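Local coordinates for E2A dna-binding protein (Human adenovirus 5, PDB 2WB0) that binds single-stranded DNA and, by forming multimers, unwinds the template without ATP during strand-displacement replication of the viral genome, at residues 111-124 / 173-187. Sequence-based numbering, arbitrary orientation.
Sequences CLHGSIMINKEHVI and PANQFSGKSCGMFFS. With ZN (zinc ion), chain B.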
loop_
_atom_site.group_PDB
_atom_site.type_symbol
_atom_site.label_atom_id
_atom_site.label_comp_id
_atom_site.label_asym_id
_atom_site.label_seq_id
_atom_site.Cartn_x
_atom_site.Cartn_y
_atom_site.Cartn_z
ATOM N N CYS A 111 4.236 -12.256 -9.052
ATOM C CA CYS A 111 4.445 -11.826 -7.681
ATOM C C CYS A 111 5.526 -10.784 -7.569
ATOM O O CYS A 111 6.013 -10.282 -8.573
ATOM C CB CYS A 111 4.750 -13.035 -6.780
ATOM S SG CYS A 111 6.381 -13.725 -7.080
ATOM N N LEU A 112 5.898 -10.430 -6.340
ATOM C CA LEU A 112 6.921 -9.399 -6.104
ATOM C C LEU A 112 8.303 -9.767 -6.620
ATOM O O LEU A 112 9.086 -8.890 -6.954
ATOM C CB LEU A 112 7.005 -9.088 -4.619
ATOM C CG LEU A 112 6.156 -8.003 -3.979
ATOM C CD1 LEU A 112 5.230 -7.084 -4.865
ATOM C CD2 LEU A 112 5.646 -8.362 -2.586
ATOM N N HIS A 113 8.548 -11.052 -6.778
ATOM C CA HIS A 113 9.759 -11.529 -7.389
ATOM C C HIS A 113 9.826 -11.176 -8.855
ATOM O O HIS A 113 10.913 -11.200 -9.452
ATOM C CB HIS A 113 9.808 -13.013 -7.292
ATOM C CG HIS A 113 10.189 -13.501 -5.944
ATOM N ND1 HIS A 113 9.271 -13.981 -5.028
ATOM C CD2 HIS A 113 11.409 -13.614 -5.370
ATOM C CE1 HIS A 113 9.914 -14.331 -3.924
ATOM N NE2 HIS A 113 11.205 -14.094 -4.099
ATOM N N GLY A 114 8.671 -10.888 -9.445
ATOM C CA GLY A 114 8.542 -10.611 -10.872
ATOM C C GLY A 114 8.350 -11.869 -11.722
ATOM O O GLY A 114 8.378 -11.821 -12.955
ATOM N N SER A 115 8.183 -13.004 -11.066
ATOM C CA SER A 115 7.929 -14.263 -11.736
ATOM C C SER A 115 6.472 -14.641 -11.675
ATOM O O SER A 115 5.701 -14.228 -10.770
ATOM C CB SER A 115 8.765 -15.400 -11.121
ATOM O OG SER A 115 8.715 -15.396 -9.713
ATOM N N ILE A 116 6.066 -15.365 -12.691
ATOM C CA ILE A 116 4.733 -15.742 -12.755
ATOM C C ILE A 116 4.331 -16.585 -11.532
ATOM O O ILE A 116 5.161 -17.371 -11.020
ATOM C CB ILE A 116 4.328 -16.414 -14.116
ATOM C CG1 ILE A 116 4.159 -17.851 -14.033
ATOM C CG2 ILE A 116 4.852 -15.889 -15.451
ATOM C CD1 ILE A 116 2.784 -17.900 -13.975
ATOM N N MET A 117 3.078 -16.416 -11.087
ATOM C CA MET A 117 2.513 -17.170 -9.978
ATOM C C MET A 117 1.872 -18.485 -10.425
ATOM O O MET A 117 1.175 -18.523 -11.419
ATOM C CB MET A 117 1.495 -16.318 -9.155
ATOM C CG MET A 117 2.199 -15.045 -8.525
ATOM S SD MET A 117 0.958 -13.965 -7.663
ATOM C CE MET A 117 0.718 -14.926 -6.135
ATOM N N ILE A 118 2.128 -19.540 -9.637
ATOM C CA ILE A 118 1.706 -20.884 -9.978
ATOM C C ILE A 118 0.283 -21.157 -9.559
ATOM O O ILE A 118 -0.124 -20.772 -8.471
ATOM C CB ILE A 118 2.667 -21.881 -9.310
ATOM C CG1 ILE A 118 4.122 -21.613 -9.742
ATOM C CG2 ILE A 118 2.205 -23.375 -9.575
ATOM C CD1 ILE A 118 4.340 -21.827 -11.198
ATOM N N ASN A 119 -0.494 -21.864 -10.386
ATOM C CA ASN A 119 -1.863 -22.195 -10.008
ATOM C C ASN A 119 -1.884 -23.244 -8.898
ATOM O O ASN A 119 -1.094 -24.117 -8.911
ATOM C CB ASN A 119 -2.642 -22.743 -11.216
ATOM C CG ASN A 119 -3.330 -21.643 -12.012
ATOM O OD1 ASN A 119 -2.755 -21.085 -12.954
ATOM N ND2 ASN A 119 -4.580 -21.304 -11.614
ATOM N N LYS A 120 -2.822 -23.132 -7.957
ATOM C CA LYS A 120 -2.971 -24.034 -6.791
ATOM C C LYS A 120 -4.473 -24.224 -6.563
ATOM O O LYS A 120 -5.267 -23.313 -6.803
ATOM C CB LYS A 120 -2.522 -23.356 -5.492
ATOM C CG LYS A 120 -1.068 -23.380 -5.155
ATOM C CD LYS A 120 -0.787 -24.373 -4.027
ATOM C CE LYS A 120 0.639 -24.895 -4.067
ATOM N NZ LYS A 120 1.568 -23.931 -3.365
ATOM N N GLU A 121 -4.842 -25.376 -6.019
ATOM C CA GLU A 121 -6.178 -25.491 -5.446
ATOM C C GLU A 121 -6.150 -25.066 -3.956
ATOM O O GLU A 121 -5.227 -25.416 -3.217
ATOM C CB GLU A 121 -6.722 -26.892 -5.661
ATOM C CG GLU A 121 -7.714 -27.335 -4.598
ATOM C CD GLU A 121 -8.679 -28.399 -5.110
ATOM O OE1 GLU A 121 -8.363 -29.074 -6.148
ATOM O OE2 GLU A 121 -9.773 -28.501 -4.492
ATOM N N HIS A 122 -7.112 -24.263 -3.527
ATOM C CA HIS A 122 -7.128 -23.796 -2.147
ATOM C C HIS A 122 -8.486 -24.124 -1.534
ATOM O O HIS A 122 -9.483 -23.543 -1.937
ATOM C CB HIS A 122 -6.910 -22.299 -2.117
ATOM C CG HIS A 122 -6.825 -21.730 -0.746
ATOM N ND1 HIS A 122 -7.266 -20.459 -0.445
ATOM C CD2 HIS A 122 -6.404 -22.266 0.424
ATOM C CE1 HIS A 122 -7.038 -20.200 0.832
ATOM N NE2 HIS A 122 -6.539 -21.285 1.393
ATOM N N VAL A 123 -8.521 -25.068 -0.575
ATOM C CA VAL A 123 -9.803 -25.470 0.063
ATOM C C VAL A 123 -9.951 -24.752 1.396
ATOM O O VAL A 123 -9.079 -24.875 2.260
ATOM C CB VAL A 123 -9.972 -27.015 0.203
ATOM C CG1 VAL A 123 -9.851 -27.721 -1.155
ATOM C CG2 VAL A 123 -8.982 -27.585 1.167
ATOM N N ILE A 124 -11.021 -23.966 1.539
ATOM C CA ILE A 124 -11.287 -23.171 2.761
ATOM C C ILE A 124 -12.519 -23.735 3.503
ATOM O O ILE A 124 -13.335 -24.439 2.894
ATOM C CB ILE A 124 -11.524 -21.646 2.445
ATOM C CG1 ILE A 124 -10.393 -21.058 1.581
ATOM C CG2 ILE A 124 -11.666 -20.824 3.763
ATOM C CD1 ILE A 124 -10.610 -19.600 1.115
ATOM N N PRO A 173 1.575 -26.123 0.916
ATOM C CA PRO A 173 0.105 -25.997 0.881
ATOM C C PRO A 173 -0.266 -24.581 0.436
ATOM O O PRO A 173 0.488 -23.678 0.714
ATOM C CB PRO A 173 -0.300 -26.135 2.374
ATOM C CG PRO A 173 0.781 -27.020 2.951
ATOM C CD PRO A 173 2.063 -26.537 2.251
ATOM N N ALA A 174 -1.423 -24.408 -0.218
ATOM C CA ALA A 174 -1.913 -23.083 -0.543
ATOM C C ALA A 174 -1.984 -22.205 0.699
ATOM O O ALA A 174 -2.446 -22.633 1.760
ATOM C CB ALA A 174 -3.343 -23.176 -1.259
ATOM N N ASN A 175 -1.499 -20.977 0.577
ATOM C CA ASN A 175 -1.557 -19.943 1.635
ATOM C C ASN A 175 -0.614 -20.242 2.812
ATOM O O ASN A 175 -0.782 -19.703 3.926
ATOM C CB ASN A 175 -2.982 -19.633 2.117
ATOM C CG ASN A 175 -3.138 -18.209 2.653
ATOM O OD1 ASN A 175 -2.306 -17.327 2.435
ATOM N ND2 ASN A 175 -4.197 -17.998 3.416
ATOM N N GLN A 176 0.406 -21.054 2.539
ATOM C CA GLN A 176 1.494 -21.160 3.471
ATOM C C GLN A 176 2.716 -20.663 2.758
ATOM O O GLN A 176 2.816 -20.770 1.517
ATOM C CB GLN A 176 1.652 -22.568 3.996
ATOM C CG GLN A 176 0.456 -22.925 4.883
ATOM C CD GLN A 176 0.586 -24.309 5.537
ATOM O OE1 GLN A 176 1.702 -24.925 5.564
ATOM N NE2 GLN A 176 -0.560 -24.837 6.009
ATOM N N PHE A 177 3.619 -20.075 3.518
ATOM C CA PHE A 177 4.721 -19.393 2.893
ATOM C C PHE A 177 6.067 -19.976 3.314
ATOM O O PHE A 177 6.329 -20.186 4.504
ATOM C CB PHE A 177 4.608 -17.907 3.200
ATOM C CG PHE A 177 3.264 -17.307 2.864
ATOM C CD1 PHE A 177 3.000 -16.865 1.561
ATOM C CD2 PHE A 177 2.248 -17.184 3.845
ATOM C CE1 PHE A 177 1.752 -16.268 1.231
ATOM C CE2 PHE A 177 0.989 -16.613 3.515
ATOM C CZ PHE A 177 0.754 -16.153 2.213
ATOM N N SER A 178 6.901 -20.242 2.328
ATOM C CA SER A 178 8.275 -20.699 2.559
ATOM C C SER A 178 9.177 -19.542 2.981
ATOM O O SER A 178 8.812 -18.365 2.803
ATOM C CB SER A 178 8.814 -21.311 1.257
ATOM O OG SER A 178 9.276 -20.297 0.357
ATOM N N GLY A 179 10.400 -19.878 3.432
ATOM C CA GLY A 179 11.430 -18.891 3.790
ATOM C C GLY A 179 11.953 -18.099 2.597
ATOM O O GLY A 179 12.694 -17.139 2.750
ATOM N N LYS A 180 11.554 -18.487 1.391
ATOM C CA LYS A 180 11.967 -17.721 0.207
ATOM C C LYS A 180 10.799 -16.987 -0.436
ATOM O O LYS A 180 10.965 -16.373 -1.504
ATOM C CB LYS A 180 12.578 -18.653 -0.823
ATOM C CG LYS A 180 13.975 -19.214 -0.360
ATOM C CD LYS A 180 14.496 -20.194 -1.398
ATOM C CE LYS A 180 15.879 -20.793 -0.971
ATOM N NZ LYS A 180 16.779 -19.675 -0.525
ATOM N N SER A 181 9.630 -17.061 0.188
ATOM C CA SER A 181 8.422 -16.416 -0.363
ATOM C C SER A 181 8.533 -14.907 -0.332
ATOM O O SER A 181 9.284 -14.362 0.476
ATOM C CB SER A 181 7.211 -16.758 0.496
ATOM O OG SER A 181 6.028 -16.255 -0.117
ATOM N N CYS A 182 7.776 -14.228 -1.226
ATOM C CA CYS A 182 7.545 -12.781 -1.130
ATOM C C CYS A 182 6.278 -12.503 -0.316
ATOM O O CYS A 182 6.002 -11.342 -0.003
ATOM C CB CYS A 182 7.419 -12.118 -2.543
ATOM S SG CYS A 182 6.079 -12.832 -3.498
ATOM N N GLY A 183 5.535 -13.560 0.046
ATOM C CA GLY A 183 4.342 -13.459 0.895
ATOM C C GLY A 183 3.048 -13.179 0.116
ATOM O O GLY A 183 1.997 -12.986 0.704
ATOM N N MET A 184 3.131 -13.091 -1.207
ATOM C CA MET A 184 1.952 -12.841 -2.024
ATOM C C MET A 184 1.256 -14.176 -2.326
ATOM O O MET A 184 1.906 -15.190 -2.661
ATOM C CB MET A 184 2.399 -12.182 -3.330
ATOM C CG MET A 184 1.285 -11.528 -4.075
ATOM S SD MET A 184 1.873 -10.248 -5.232
ATOM C CE MET A 184 2.957 -9.341 -4.335
ATOM N N PHE A 185 -0.064 -14.165 -2.225
ATOM C CA PHE A 185 -0.932 -15.327 -2.483
ATOM C C PHE A 185 -2.326 -14.800 -2.786
ATOM O O PHE A 185 -2.829 -13.873 -2.082
ATOM C CB PHE A 185 -1.003 -16.243 -1.257
ATOM C CG PHE A 185 -1.973 -17.348 -1.424
ATOM C CD1 PHE A 185 -1.624 -18.466 -2.184
ATOM C CD2 PHE A 185 -3.295 -17.221 -0.942
ATOM C CE1 PHE A 185 -2.530 -19.524 -2.389
ATOM C CE2 PHE A 185 -4.203 -18.306 -1.125
ATOM C CZ PHE A 185 -3.816 -19.419 -1.848
ATOM N N PHE A 186 -2.950 -15.339 -3.816
ATOM C CA PHE A 186 -4.338 -15.004 -4.126
ATOM C C PHE A 186 -5.204 -16.249 -4.069
ATOM O O PHE A 186 -4.926 -17.246 -4.742
ATOM C CB PHE A 186 -4.412 -14.311 -5.493
ATOM C CG PHE A 186 -3.556 -13.074 -5.578
ATOM C CD1 PHE A 186 -3.847 -11.959 -4.762
ATOM C CD2 PHE A 186 -2.506 -12.995 -6.479
ATOM C CE1 PHE A 186 -3.093 -10.790 -4.824
ATOM C CE2 PHE A 186 -1.712 -11.829 -6.554
ATOM C CZ PHE A 186 -1.970 -10.746 -5.714
ATOM N N SER A 187 -6.219 -16.221 -3.198
ATOM C CA SER A 187 -7.194 -17.331 -3.125
ATOM C C SER A 187 -7.939 -17.352 -4.430
ATOM O O SER A 187 -8.335 -18.412 -4.943
ATOM C CB SER A 187 -8.225 -17.064 -2.044
ATOM O OG SER A 187 -7.828 -17.788 -0.923
HETATM ZN ZN ZN B . 7.224 -14.204 -5.018
HETATM O O HOH W 1 13.222 -15.067 -2.283
HETATM O O HOH W 2 1.126 -22.158 -1.777
HETATM O O HOH W 3 -5.821 -20.691 4.321
#
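The ring of His122 fits a hollow walled by Phe185, Ala174 and Ser187. Phe185 presents its edge to one imidazole face in a T-shaped pair, centroids 5.2 Å apart and planes at 88°, while Ile124 CG1 lies against the opposite face. A flat imidazole suits this slot because its rim stays available for polar partners: with CG anti to the backbone N (chi1 -176°), ND1 reaches the small hydroxyl of Ser187, a hydrogen bond of 2.8 Å from His122 ND1 to Ser187 OG, and NE2 meets a water that also bonds Asn175 ND2. Ala174 offers a single methyl, which touches His122 CD2 at 3.6 Å and also fits against the carbonyl O of Glu121. Beside it, the CD methylene of Lys120 rests against Ala174, and its NZ bonds the carbonyl of Cys172. Strands 118-124 and 185-186 are the outer strands of a three-stranded antiparallel sheet, with 158-165 between them, and nearby loops build a zinc site from thiolate and imidazole ligands, both well suited to this metal. Cys111 SG, His113 ND1 and Cys182 SG hold the zinc, and Cys166 completes it. Cys182 CB sits between Leu112 CB, 3.7 Å away, and His113 CE1. Unbranched Met117, extended at chi2 (175°), carries SD to 3.6 Å from Phe186 CE2, a Met-aromatic contact, and a bend at chi3 turns its methyl toward Met184 CG.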